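Long-range contacts in cysteine-rich repeat secretory protein 15 (Arabidopsis thaliana, PDB 6GRF), which probably modulates cell-to-cell trafficking as a plasmodesmata-located membrane protein with two extracellular DUF26 (Gnk2-homologous) domains: residues A[6-11]-A[100-105]; A[23-28]-A[92-97]; A[29-34]-A[107-112]; A[126-131]-A[196-201]; A[184-189]-A[202-207]. One frame throughout, in Å; residues are numbered along the deposited sequence.

How the contacts relate
Contacts 1 to 3 lie in the first Gnk2-homologous domain, contacts 4 and 5 in the second; each domain has an antiparallel five-stranded sheet. Contacts 1 and 4 are equivalent pairings of the first strand with the fourth: both rest on backbone hydrogen bonds, contact 1 partly buried and contact 4 at the surface. Contacts 3 and 5 are buried helix-on-sheet packing without a hydrogen bond across. Contact 2, partly buried, shares helix 23-39 with contact 3, their centres about 8 Å apart, and adds an aromatic pair and a water bridge. Contacts 4 and 5 share strand 199-204, whose Tyr203 packs against Ile9, Tyr10 and Gln101 of contact 1, joining the two domains.

Contact 1. Residues A[6-11]-A[100-105]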
# COMPACT_ATOMS: atom_id res chain seq x y z
N HIS A 6 -0.92 7.84 10.87
CA HIS A 6 0.46 8.29 10.67
C HIS A 6 1.52 7.28 11.11
O HIS A 6 2.70 7.52 10.83
CB HIS A 6 0.64 9.66 11.32
CG HIS A 6 0.14 10.78 10.47
ND1 HIS A 6 -1.07 10.70 9.79
CD2 HIS A 6 0.66 11.99 10.18
CE1 HIS A 6 -1.27 11.82 9.12
NE2 HIS A 6 -0.22 12.63 9.34
N ILE A 7 1.13 6.16 11.75
CA ILE A 7 2.10 5.16 12.25
C ILE A 7 2.70 4.34 11.08
O ILE A 7 2.06 4.09 10.07
CB ILE A 7 1.48 4.25 13.34
CG1 ILE A 7 0.38 3.34 12.79
CG2 ILE A 7 0.99 5.08 14.52
CD1 ILE A 7 0.81 1.90 12.61
N PHE A 8 3.95 3.92 11.29
CA PHE A 8 4.80 3.27 10.30
C PHE A 8 4.42 1.79 10.17
O PHE A 8 4.42 1.09 11.16
CB PHE A 8 6.27 3.40 10.72
CG PHE A 8 7.25 2.74 9.79
CD1 PHE A 8 7.67 3.37 8.64
CD2 PHE A 8 7.75 1.48 10.07
CE1 PHE A 8 8.57 2.76 7.77
CE2 PHE A 8 8.64 0.86 9.20
CZ PHE A 8 9.05 1.51 8.05
N ILE A 9 4.14 1.33 8.95
CA ILE A 9 3.85 -0.08 8.70
C ILE A 9 5.09 -0.76 8.09
O ILE A 9 5.63 -1.68 8.69
CB ILE A 9 2.59 -0.26 7.84
CG1 ILE A 9 1.38 0.35 8.56
CG2 ILE A 9 2.36 -1.73 7.51
CD1 ILE A 9 0.08 0.19 7.84
N TYR A 10 5.53 -0.30 6.92
CA TYR A 10 6.71 -0.86 6.29
C TYR A 10 7.28 0.13 5.27
O TYR A 10 6.58 1.00 4.75
CB TYR A 10 6.41 -2.21 5.63
CG TYR A 10 5.81 -2.14 4.25
CD1 TYR A 10 6.61 -2.07 3.11
CD2 TYR A 10 4.43 -2.16 4.07
CE1 TYR A 10 6.05 -2.00 1.84
CE2 TYR A 10 3.87 -2.10 2.81
CZ TYR A 10 4.68 -2.02 1.69
OH TYR A 10 4.12 -1.95 0.45
N GLY A 11 8.57 -0.04 4.99
CA GLY A 11 9.28 0.70 3.96
C GLY A 11 10.33 -0.17 3.30
O GLY A 11 10.82 -1.14 3.89
N LEU A 100 6.77 3.32 0.85
CA LEU A 100 6.50 3.58 2.24
C LEU A 100 5.00 3.46 2.48
O LEU A 100 4.21 4.15 1.84
CB LEU A 100 6.96 4.99 2.60
CG LEU A 100 6.56 5.43 4.00
CD1 LEU A 100 7.31 4.64 5.05
CD2 LEU A 100 6.79 6.92 4.17
N GLN A 101 4.64 2.63 3.47
CA GLN A 101 3.27 2.43 3.87
C GLN A 101 3.14 2.89 5.33
O GLN A 101 3.77 2.32 6.23
CB GLN A 101 2.90 0.96 3.66
CG GLN A 101 1.48 0.62 4.07
CD GLN A 101 0.44 1.04 3.07
OE1 GLN A 101 -0.44 1.84 3.38
NE2 GLN A 101 0.49 0.48 1.88
N LEU A 102 2.38 3.97 5.51
CA LEU A 102 1.89 4.41 6.81
C LEU A 102 0.46 3.90 6.94
O LEU A 102 -0.14 3.47 5.95
CB LEU A 102 1.95 5.94 6.89
CG LEU A 102 3.31 6.59 6.61
CD1 LEU A 102 3.27 8.08 6.91
CD2 LEU A 102 4.42 5.94 7.41
N GLU A 103 -0.10 3.96 8.15
CA GLU A 103 -1.47 3.50 8.36
C GLU A 103 -2.42 4.18 7.36
O GLU A 103 -3.30 3.54 6.80
CB GLU A 103 -1.91 3.75 9.80
CG GLU A 103 -3.34 3.32 10.09
CD GLU A 103 -3.70 1.91 9.65
OE1 GLU A 103 -2.90 0.97 9.92
OE2 GLU A 103 -4.77 1.75 9.00
N GLY A 104 -2.22 5.48 7.12
CA GLY A 104 -3.13 6.29 6.35
C GLY A 104 -2.80 6.39 4.86
O GLY A 104 -3.64 6.81 4.09
N CYS A 105 -1.57 6.06 4.45
CA CYS A 105 -1.18 6.37 3.07
C CYS A 105 0.03 5.55 2.63
O CYS A 105 0.81 5.05 3.43
CB CYS A 105 -0.93 7.86 2.87
SG CYS A 105 0.29 8.57 4.01
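Tyr10 holds CG between its backbone N and carbonyl carbon (chi1 83°), while Gln101 has CG anti to the backbone N; the two side chains slant across each other, with Tyr10 CE2 3.3 Å from Gln101 CB. Phe8, its CG also anti to N (chi1 179°), takes the other face of the sheet with Leu100 and Leu102, and Phe8 CE1 comes within 3.5 Å of Leu100 CD1. The backbone N of Tyr10 sits over the centre of the Phe8 ring. Between these residues the antiparallel pairing of strands 8-13 and 98-102 slips by one residue in a classic beta bulge: Ile9 and Tyr10 both face Gln101. Gln101 O therefore accepts two bonds in its carbonyl plane, from Ile9 N at 2.9 Å and from Tyr10 N at 3.2 Å. Gln101 N returns a nearly straight bond to Tyr10 O (2.8 Å, 173° at the hydrogen), and beyond the bulge Glu103 N makes a more bent bond to Ile7 O (2.9 Å). At the bulge Ile9 points toward the partner segment, and Ile9 CD1 rests 3.7 Å from Glu103 CA, just past the end of strand 98-102. Tyr203 of the second domain packs against Ile9, Tyr10 and Gln101. The chemistry is thus a backbone seam in which one carbonyl, Gln101 O, accepts two N-H groups at the bulge, with side-chain carbon packed on both faces.

Contact 2. Residues A[23-28]-A[92-97]; sequences PFESNR and CPYSYG
Phe24 and Tyr96 form a T-shaped (edge-to-face) pair that fastens the first turn of helix 23-39 to the loop between helix 74-91 and strand 98-102, within the first Gnk2-homologous domain. From CB of Phe24 the ring leaves with CG anti to the backbone N (chi1 -180°), directed at the loop. Phe24 CG lies 3.8 Å from Tyr96 CE2. Farther out, CD1 and CE1 each come equally close to Tyr96 CD2, which stands over the centre of the Phe24 ring, 3.6 Å above its plane. Phe24 CD2 and CE2, along the other rim of the ring, remain near the same Tyr96 atom. At the tip, Phe24 CZ reaches the backbone, 3.4 Å from Tyr96 O, a buried carbonyl with no polar partner in the model. The ring planes stand 63° apart and the centroids are separated by 4.8 Å. Tyr18 and Thr111 also pack against both rings. One turn along the helix, Arg28 extends toward the loop; its NE bonds to Tyr109 OH, which also pairs with Ser95 O, while NH2 bonds to Thr89 OG1. Cys92, whose disulfide to Cys13 ties this loop to the first strand, is reached through one water: lying in the guanidinium plane, it accepts from Arg28 NH2 at 3.0 Å and donates to Cys92 O at 3.2 Å.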
# COMPACT_ATOMS: atom_id res chain seq x y z
N PRO A 23 20.17 14.97 -12.73
CA PRO A 23 18.79 15.10 -13.17
C PRO A 23 17.79 14.21 -12.42
O PRO A 23 16.68 14.64 -12.16
CB PRO A 23 18.87 14.70 -14.65
CG PRO A 23 20.26 15.14 -15.07
CD PRO A 23 21.12 14.87 -13.86
N PHE A 24 18.19 12.99 -12.05
CA PHE A 24 17.30 12.12 -11.30
C PHE A 24 16.96 12.74 -9.94
O PHE A 24 15.79 12.69 -9.54
CB PHE A 24 17.86 10.71 -11.13
CG PHE A 24 16.90 9.84 -10.36
CD1 PHE A 24 16.98 9.75 -8.97
CD2 PHE A 24 15.86 9.20 -11.00
CE1 PHE A 24 16.08 8.99 -8.26
CE2 PHE A 24 14.95 8.43 -10.28
CZ PHE A 24 15.06 8.33 -8.91
N GLU A 25 17.95 13.30 -9.23
CA GLU A 25 17.67 13.93 -7.94
C GLU A 25 16.61 15.02 -8.13
O GLU A 25 15.66 15.11 -7.35
CB GLU A 25 18.93 14.51 -7.28
CG GLU A 25 18.69 15.04 -5.87
CD GLU A 25 19.90 15.52 -5.09
OE1 GLU A 25 20.80 16.12 -5.70
OE2 GLU A 25 19.94 15.31 -3.85
N SER A 26 16.78 15.85 -9.17
CA SER A 26 15.85 16.94 -9.51
C SER A 26 14.45 16.37 -9.80
O SER A 26 13.44 16.94 -9.37
CB SER A 26 16.33 17.73 -10.70
OG SER A 26 17.53 18.41 -10.38
N ASN A 27 14.41 15.28 -10.56
CA ASN A 27 13.17 14.67 -11.01
C ASN A 27 12.41 14.09 -9.81
O ASN A 27 11.18 14.20 -9.71
CB ASN A 27 13.43 13.65 -12.12
CG ASN A 27 13.79 14.29 -13.45
OD1 ASN A 27 13.56 15.48 -13.64
ND2 ASN A 27 14.32 13.51 -14.37
N ARG A 28 13.16 13.49 -8.88
CA ARG A 28 12.63 12.96 -7.64
C ARG A 28 12.03 14.10 -6.82
O ARG A 28 10.91 13.95 -6.35
CB ARG A 28 13.72 12.22 -6.86
CG ARG A 28 13.26 11.65 -5.53
CD ARG A 28 14.40 10.94 -4.84
NE ARG A 28 14.05 10.61 -3.47
CZ ARG A 28 14.00 11.49 -2.49
NH1 ARG A 28 14.34 12.75 -2.73
NH2 ARG A 28 13.61 11.12 -1.28
N CYS A 92 15.17 6.28 3.24
CA CYS A 92 15.72 5.89 1.94
C CYS A 92 16.45 7.06 1.28
O CYS A 92 16.01 7.56 0.26
CB CYS A 92 14.62 5.38 1.02
SG CYS A 92 13.80 3.90 1.65
N PRO A 93 17.57 7.55 1.86
CA PRO A 93 18.22 8.78 1.41
C PRO A 93 18.48 8.99 -0.10
O PRO A 93 18.20 10.07 -0.65
CB PRO A 93 19.60 8.72 2.10
CG PRO A 93 19.38 7.88 3.35
CD PRO A 93 18.24 6.94 3.02
N TYR A 94 19.07 7.99 -0.76
CA TYR A 94 19.60 8.19 -2.11
C TYR A 94 19.21 7.01 -3.00
O TYR A 94 19.99 6.57 -3.82
CB TYR A 94 21.11 8.39 -2.05
CG TYR A 94 21.52 9.76 -1.57
CD1 TYR A 94 21.41 10.86 -2.40
CD2 TYR A 94 21.96 9.96 -0.28
CE1 TYR A 94 21.75 12.13 -1.97
CE2 TYR A 94 22.32 11.22 0.17
CZ TYR A 94 22.21 12.31 -0.68
OH TYR A 94 22.56 13.56 -0.25
N SER A 95 17.97 6.53 -2.82
CA SER A 95 17.48 5.37 -3.53
C SER A 95 16.83 5.80 -4.85
O SER A 95 16.14 6.82 -4.90
CB SER A 95 16.52 4.59 -2.67
OG SER A 95 17.18 4.12 -1.51
N TYR A 96 17.10 5.02 -5.90
CA TYR A 96 16.45 5.17 -7.20
C TYR A 96 14.98 4.76 -7.10
O TYR A 96 14.17 5.20 -7.89
CB TYR A 96 17.16 4.33 -8.27
CG TYR A 96 18.32 5.02 -8.94
CD1 TYR A 96 19.61 4.53 -8.81
CD2 TYR A 96 18.14 6.17 -9.69
CE1 TYR A 96 20.69 5.16 -9.43
CE2 TYR A 96 19.19 6.81 -10.31
CZ TYR A 96 20.47 6.30 -10.18
OH TYR A 96 21.52 6.93 -10.78
N GLY A 97 14.68 3.88 -6.14
CA GLY A 97 13.33 3.40 -5.89
C GLY A 97 13.07 3.27 -4.40
O GLY A 97 13.98 2.96 -3.62
O HOH W 1 13.15 8.16 -1.00

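Contact 3. Residues A[29-34]-A[107-112]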
# COMPACT_ATOMS: atom_id res chain seq x y z
N ASP A 29 12.74 15.22 -6.66
CA ASP A 29 12.22 16.34 -5.85
C ASP A 29 10.91 16.85 -6.45
O ASP A 29 9.97 17.13 -5.72
CB ASP A 29 13.18 17.53 -5.78
CG ASP A 29 14.38 17.34 -4.86
OD1 ASP A 29 14.37 16.39 -4.06
OD2 ASP A 29 15.34 18.16 -4.97
N THR A 30 10.89 17.01 -7.78
CA THR A 30 9.75 17.52 -8.51
C THR A 30 8.55 16.59 -8.29
O THR A 30 7.42 17.05 -8.06
CB THR A 30 10.07 17.64 -10.01
OG1 THR A 30 11.09 18.61 -10.14
CG2 THR A 30 8.87 18.03 -10.85
N PHE A 31 8.81 15.28 -8.39
CA PHE A 31 7.81 14.28 -8.14
C PHE A 31 7.22 14.47 -6.73
O PHE A 31 6.01 14.59 -6.61
CB PHE A 31 8.39 12.88 -8.27
CG PHE A 31 7.54 11.81 -7.63
CD1 PHE A 31 6.37 11.39 -8.23
CD2 PHE A 31 7.91 11.25 -6.42
CE1 PHE A 31 5.58 10.42 -7.64
CE2 PHE A 31 7.12 10.27 -5.83
CZ PHE A 31 5.96 9.86 -6.44
N LEU A 32 8.07 14.51 -5.70
CA LEU A 32 7.59 14.56 -4.29
C LEU A 32 6.81 15.86 -4.05
O LEU A 32 5.79 15.86 -3.39
CB LEU A 32 8.77 14.43 -3.32
CG LEU A 32 9.47 13.07 -3.33
CD1 LEU A 32 10.70 13.11 -2.44
CD2 LEU A 32 8.53 11.95 -2.90
N SER A 33 7.30 16.95 -4.62
CA SER A 33 6.62 18.22 -4.58
C SER A 33 5.21 18.11 -5.19
O SER A 33 4.28 18.70 -4.68
CB SER A 33 7.46 19.26 -5.28
OG SER A 33 6.73 20.45 -5.44
N SER A 34 5.07 17.36 -6.29
CA SER A 34 3.78 17.17 -7.01
C SER A 34 2.80 16.36 -6.15
O SER A 34 1.61 16.61 -6.17
CB SER A 34 3.96 16.50 -8.34
OG SER A 34 4.60 17.37 -9.26
N LEU A 107 3.14 5.64 -0.46
CA LEU A 107 3.90 6.45 -1.41
C LEU A 107 4.95 5.56 -2.08
O LEU A 107 5.62 4.80 -1.41
CB LEU A 107 4.57 7.58 -0.63
CG LEU A 107 5.43 8.52 -1.46
CD1 LEU A 107 4.59 9.27 -2.48
CD2 LEU A 107 6.15 9.49 -0.55
N ARG A 108 5.09 5.68 -3.40
CA ARG A 108 6.02 4.84 -4.16
C ARG A 108 6.60 5.63 -5.34
O ARG A 108 5.88 6.35 -6.03
CB ARG A 108 5.31 3.60 -4.69
CG ARG A 108 6.22 2.60 -5.38
CD ARG A 108 5.46 1.38 -5.88
NE ARG A 108 6.34 0.44 -6.56
CZ ARG A 108 5.93 -0.59 -7.31
NH1 ARG A 108 4.65 -0.94 -7.33
NH2 ARG A 108 6.80 -1.25 -8.06
N TYR A 109 7.88 5.42 -5.60
CA TYR A 109 8.49 5.88 -6.83
C TYR A 109 9.60 4.92 -7.25
O TYR A 109 10.20 4.25 -6.42
CB TYR A 109 9.00 7.31 -6.65
CG TYR A 109 10.23 7.43 -5.79
CD1 TYR A 109 11.49 7.18 -6.32
CD2 TYR A 109 10.15 7.79 -4.45
CE1 TYR A 109 12.63 7.27 -5.55
CE2 TYR A 109 11.29 7.89 -3.67
CZ TYR A 109 12.53 7.62 -4.22
OH TYR A 109 13.68 7.71 -3.50
N GLU A 110 9.86 4.87 -8.56
CA GLU A 110 10.94 4.08 -9.13
C GLU A 110 11.42 4.74 -10.43
O GLU A 110 10.78 5.66 -10.94
CB GLU A 110 10.51 2.65 -9.47
CG GLU A 110 9.36 2.12 -8.63
CD GLU A 110 9.63 0.76 -8.01
OE1 GLU A 110 9.45 0.63 -6.77
OE2 GLU A 110 10.02 -0.15 -8.77
N THR A 111 12.50 4.18 -10.99
CA THR A 111 13.08 4.58 -12.26
C THR A 111 12.46 3.78 -13.42
O THR A 111 12.70 4.08 -14.57
CB THR A 111 14.60 4.33 -12.29
OG1 THR A 111 14.82 2.94 -12.06
CG2 THR A 111 15.35 5.15 -11.26
N ASN A 112 11.70 2.73 -13.10
CA ASN A 112 11.02 1.91 -14.12
C ASN A 112 9.52 2.22 -14.08
O ASN A 112 8.97 2.54 -13.03
CB ASN A 112 11.24 0.40 -13.93
CG ASN A 112 12.52 0.05 -13.19
OD1 ASN A 112 13.62 0.16 -13.74
ND2 ASN A 112 12.38 -0.38 -11.94
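Phe31 is the main bump on the helix side, its ring wedged against the backbone of strand 105-110 where Leu107, Arg108 and Tyr109 form a shallow hollow. CG stands anti to the backbone N (chi1 163°), and the ring then reaches the strand with CE2 and CZ in front. Phe31 CE2 settles 3.6 Å from Tyr109 CB, while Phe31 CZ comes to 3.5 Å from Arg108 O and 4.2 Å from Leu107 CD1. Tyr109 turns its own ring aside, with CG between the backbone N and the carbonyl carbon (chi1 73°), and the two aromatic side chains meet at a slant. This is the helix-on-sheet packing of the first Gnk2-homologous domain: helix 23-39 lies over the five-stranded antiparallel sheet, its short segment running at 156° to strand 107-110, with the axes 10.6 Å apart. A second, smaller bump is Leu32, whose CD2 meets Leu107 CD2 at 4.2 Å, the two side chains crossing at about a right angle. Leu107 touches both helices: Val35 of helix 23-39, and Ser84 and Ile88 of helix 74-91. Val85 and Thr89 of the latter flank Leu32. Val62, on the next strand, packs against both Phe31 and Tyr109. Arg108 points away from the helix, and Arg108 NE makes a 3.1 Å salt bridge to Glu110 OE1.

Contact 4. Residues A[126-131]-A[196-201]; sequences KCSSKS and SAVAAE
Edge strand 122-127 of the second domain's antiparallel sheet pairs here with strand 199-204, and the chain then runs into an ST turn. Lys126 and Glu201 form a hydrogen-bonded pair: Lys126 N gives to Glu201 O at 3.0 Å and Glu201 N returns to Lys126 O at 2.9 Å. Their side chains lie side by side, pointing the same way. Glu201 has CG between its backbone N and the carbonyl carbon (chi1 47°), and its OE2 ends 3.8 Å from Lys126 CB. The charged ends do not meet, since Lys126 NZ remains 6.2 Å from Glu201 OE2; Glu201 OE1 is bonded instead to Tyr203 OH. Ser128 N then donates to Ala199 O at 2.8 Å. Beyond it, Ser128 OG lies anti to its own backbone N (chi1 174°) and accepts from Lys130 N at 3.2 Å, which makes the turn. The same OG touches Val198 CG1. After the turn the backbones meet again, Val198 N donating to Lys130 O at 3.1 Å, and the backbone of Ser131 forms a single bridge with that of Ala197. Small side chains line the seam, among them Cys127 CB against Ala197 CB. The Cys127-Cys194 disulfide links this edge strand to the residue just after helix 176-193, while strand 207-213 flanks strand 199-204 on its other side, with Tyr211 on Ala200 and Trp212 on Ala199.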
# COMPACT_ATOMS: atom_id res chain seq x y z
N LYS A 126 2.21 -9.44 8.43
CA LYS A 126 2.31 -9.61 9.86
C LYS A 126 1.11 -10.45 10.32
O LYS A 126 -0.02 -10.08 10.02
CB LYS A 126 2.33 -8.24 10.54
CG LYS A 126 2.75 -8.25 12.00
CD LYS A 126 2.51 -6.91 12.67
CE LYS A 126 3.59 -6.50 13.64
NZ LYS A 126 3.53 -7.32 14.87
N CYS A 127 1.39 -11.59 10.96
CA CYS A 127 0.40 -12.38 11.67
C CYS A 127 0.50 -12.04 13.16
O CYS A 127 1.60 -11.95 13.70
CB CYS A 127 0.61 -13.89 11.53
SG CYS A 127 1.11 -14.48 9.88
N SER A 128 -0.65 -11.88 13.80
CA SER A 128 -0.75 -11.75 15.25
C SER A 128 -0.03 -12.93 15.92
O SER A 128 0.01 -14.04 15.40
CB SER A 128 -2.18 -11.68 15.69
OG SER A 128 -2.27 -11.68 17.11
N SER A 129 0.55 -12.65 17.08
CA SER A 129 1.21 -13.67 17.87
C SER A 129 0.17 -14.60 18.51
O SER A 129 0.43 -15.78 18.69
CB SER A 129 2.10 -13.04 18.89
OG SER A 129 2.53 -14.00 19.83
N LYS A 130 -1.01 -14.04 18.82
CA LYS A 130 -2.15 -14.82 19.37
C LYS A 130 -2.87 -15.57 18.24
O LYS A 130 -3.30 -14.97 17.23
CB LYS A 130 -3.13 -13.91 20.11
CG LYS A 130 -3.12 -14.05 21.63
CD LYS A 130 -1.82 -13.61 22.31
CE LYS A 130 -1.82 -13.92 23.79
NZ LYS A 130 -0.60 -13.43 24.47
N SER A 131 -3.00 -16.88 18.43
CA SER A 131 -3.73 -17.79 17.55
C SER A 131 -5.07 -18.17 18.19
O SER A 131 -5.17 -18.28 19.40
CB SER A 131 -2.93 -19.02 17.25
OG SER A 131 -1.92 -18.73 16.30
N SER A 196 -3.84 -19.47 11.52
CA SER A 196 -4.65 -19.55 12.75
C SER A 196 -4.71 -18.21 13.50
O SER A 196 -5.25 -18.15 14.60
CB SER A 196 -4.12 -20.63 13.65
OG SER A 196 -3.88 -21.83 12.94
N ALA A 197 -4.15 -17.15 12.93
CA ALA A 197 -3.97 -15.87 13.64
C ALA A 197 -5.32 -15.19 13.88
O ALA A 197 -6.21 -15.27 13.03
CB ALA A 197 -3.07 -14.97 12.84
N VAL A 198 -5.45 -14.49 15.01
CA VAL A 198 -6.67 -13.75 15.35
C VAL A 198 -6.76 -12.49 14.49
O VAL A 198 -7.84 -11.91 14.33
CB VAL A 198 -6.74 -13.41 16.85
CG1 VAL A 198 -5.81 -12.27 17.24
CG2 VAL A 198 -8.16 -13.10 17.28
N ALA A 199 -5.60 -12.05 13.99
CA ALA A 199 -5.46 -10.85 13.22
C ALA A 199 -4.21 -10.98 12.34
O ALA A 199 -3.20 -11.48 12.78
CB ALA A 199 -5.35 -9.66 14.14
N ALA A 200 -4.32 -10.54 11.09
CA ALA A 200 -3.18 -10.53 10.19
C ALA A 200 -3.35 -9.46 9.11
O ALA A 200 -4.45 -8.99 8.88
CB ALA A 200 -3.01 -11.89 9.57
N GLU A 201 -2.24 -9.10 8.45
CA GLU A 201 -2.23 -8.14 7.35
C GLU A 201 -1.25 -8.63 6.28
O GLU A 201 -0.20 -9.14 6.60
CB GLU A 201 -1.93 -6.73 7.86
CG GLU A 201 -0.75 -6.60 8.83
CD GLU A 201 -0.49 -5.19 9.35
OE1 GLU A 201 -1.39 -4.31 9.18
OE2 GLU A 201 0.61 -4.94 9.93

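Contact 5. Residues A[184-189]-A[202-207]; sequences AESVGK and VYLAQC
Leu204 meets Glu185 at about a right angle, its CD1 lying 3.8 Å from Glu185 CG. CB of Leu204 points toward the helix, and its CG stands anti to the carbonyl carbon (chi1 -52°). Glu185 has CG anti to the backbone N; Glu185 CB and CG do the touching, and the chain bends at chi2 beyond them. Ser186 enters between Leu204, Val202 and Cys207: its OG is 3.6 Å from Leu204 CG, 4.0 Å from Val202 CG1 and 3.8 Å from Cys207 SG. This hydroxyl is buried with no polar partner in the model, set among carbon and sulfur. The backbones are close here, Ser186 CA and Val202 CA being 6.0 Å apart. One turn on, Lys189 sets CB against both branches of Val202, 3.9 Å from Val202 CG1, and then carries its amine away from the strand. No hydrogen bond crosses; the interface is helix-on-sheet packing, with the axes of the short segments 8.4 Å apart and their directions 144° from each other. Helix 176-193 thus covers the second domain's sheet, and the Cys182-Cys207 disulfide ties that helix to the start of strand 207-213. Leu122 and Lys125 of strand 122-127 flank Leu204 and Val202, while Ala209 of strand 207-213 packs on Ser186 and Leu190 of the helix on Val202.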
# COMPACT_ATOMS: atom_id res chain seq x y z
N ALA A 184 -7.40 -11.25 -4.53
CA ALA A 184 -7.48 -12.71 -4.50
C ALA A 184 -6.15 -13.28 -3.99
O ALA A 184 -6.14 -14.14 -3.14
CB ALA A 184 -7.84 -13.28 -5.85
N GLU A 185 -5.03 -12.76 -4.50
CA GLU A 185 -3.72 -13.20 -4.06
C GLU A 185 -3.49 -12.81 -2.59
O GLU A 185 -2.87 -13.56 -1.87
CB GLU A 185 -2.64 -12.63 -4.98
CG GLU A 185 -1.22 -13.05 -4.61
CD GLU A 185 -0.90 -14.51 -4.87
OE1 GLU A 185 -1.75 -15.21 -5.46
OE2 GLU A 185 0.22 -14.94 -4.51
N SER A 186 -3.91 -11.61 -2.18
CA SER A 186 -3.77 -11.15 -0.78
C SER A 186 -4.40 -12.14 0.20
O SER A 186 -3.81 -12.50 1.21
CB SER A 186 -4.41 -9.82 -0.56
OG SER A 186 -3.47 -8.80 -0.71
N VAL A 187 -5.63 -12.52 -0.11
CA VAL A 187 -6.45 -13.34 0.75
C VAL A 187 -5.84 -14.74 0.82
O VAL A 187 -5.73 -15.32 1.91
CB VAL A 187 -7.91 -13.34 0.24
CG1 VAL A 187 -8.71 -14.55 0.71
CG2 VAL A 187 -8.59 -12.04 0.64
N GLY A 188 -5.43 -15.26 -0.34
CA GLY A 188 -4.69 -16.51 -0.41
C GLY A 188 -3.52 -16.49 0.55
O GLY A 188 -3.26 -17.45 1.26
N LYS A 189 -2.80 -15.36 0.57
CA LYS A 189 -1.61 -15.20 1.37
C LYS A 189 -1.97 -15.14 2.86
O LYS A 189 -1.24 -15.68 3.68
CB LYS A 189 -0.85 -13.94 0.98
CG LYS A 189 -0.15 -14.00 -0.36
CD LYS A 189 0.99 -14.98 -0.39
CE LYS A 189 1.94 -14.72 -1.53
NZ LYS A 189 2.94 -15.80 -1.62
N VAL A 202 -1.65 -8.50 5.02
CA VAL A 202 -0.79 -8.76 3.88
C VAL A 202 -0.82 -7.56 2.93
O VAL A 202 -1.89 -7.09 2.51
CB VAL A 202 -1.21 -10.05 3.16
CG1 VAL A 202 -0.65 -10.12 1.74
CG2 VAL A 202 -0.78 -11.27 3.96
N TYR A 203 0.39 -7.09 2.58
CA TYR A 203 0.57 -5.98 1.67
C TYR A 203 1.32 -6.47 0.43
O TYR A 203 2.43 -6.96 0.55
CB TYR A 203 1.34 -4.85 2.34
CG TYR A 203 0.63 -4.22 3.51
CD1 TYR A 203 -0.11 -3.07 3.34
CD2 TYR A 203 0.71 -4.77 4.77
CE1 TYR A 203 -0.77 -2.48 4.41
CE2 TYR A 203 0.05 -4.21 5.85
CZ TYR A 203 -0.70 -3.06 5.66
OH TYR A 203 -1.34 -2.49 6.71
N LEU A 204 0.66 -6.39 -0.72
CA LEU A 204 1.29 -6.67 -2.00
C LEU A 204 1.64 -5.34 -2.66
O LEU A 204 1.35 -4.28 -2.13
CB LEU A 204 0.33 -7.49 -2.86
CG LEU A 204 -0.23 -8.74 -2.19
CD1 LEU A 204 -1.02 -9.57 -3.19
CD2 LEU A 204 0.87 -9.57 -1.56
N ALA A 205 2.28 -5.42 -3.83
CA ALA A 205 2.75 -4.23 -4.54
C ALA A 205 1.61 -3.24 -4.82
O ALA A 205 1.81 -2.04 -4.70
CB ALA A 205 3.45 -4.65 -5.82
N GLN A 206 0.41 -3.74 -5.16
CA GLN A 206 -0.67 -2.87 -5.68
C GLN A 206 -1.98 -2.97 -4.86
O GLN A 206 -3.00 -2.37 -5.24
CB GLN A 206 -0.92 -3.22 -7.14
CG GLN A 206 0.27 -2.92 -8.06
CD GLN A 206 0.20 -1.53 -8.63
OE1 GLN A 206 -0.06 -0.56 -7.92
NE2 GLN A 206 0.42 -1.42 -9.94
N CYS A 207 -1.97 -3.69 -3.74
CA CYS A 207 -3.16 -3.83 -2.88
C CYS A 207 -2.74 -4.34 -1.51
O CYS A 207 -1.59 -4.76 -1.31
CB CYS A 207 -4.18 -4.77 -3.50
SG CYS A 207 -3.62 -6.49 -3.69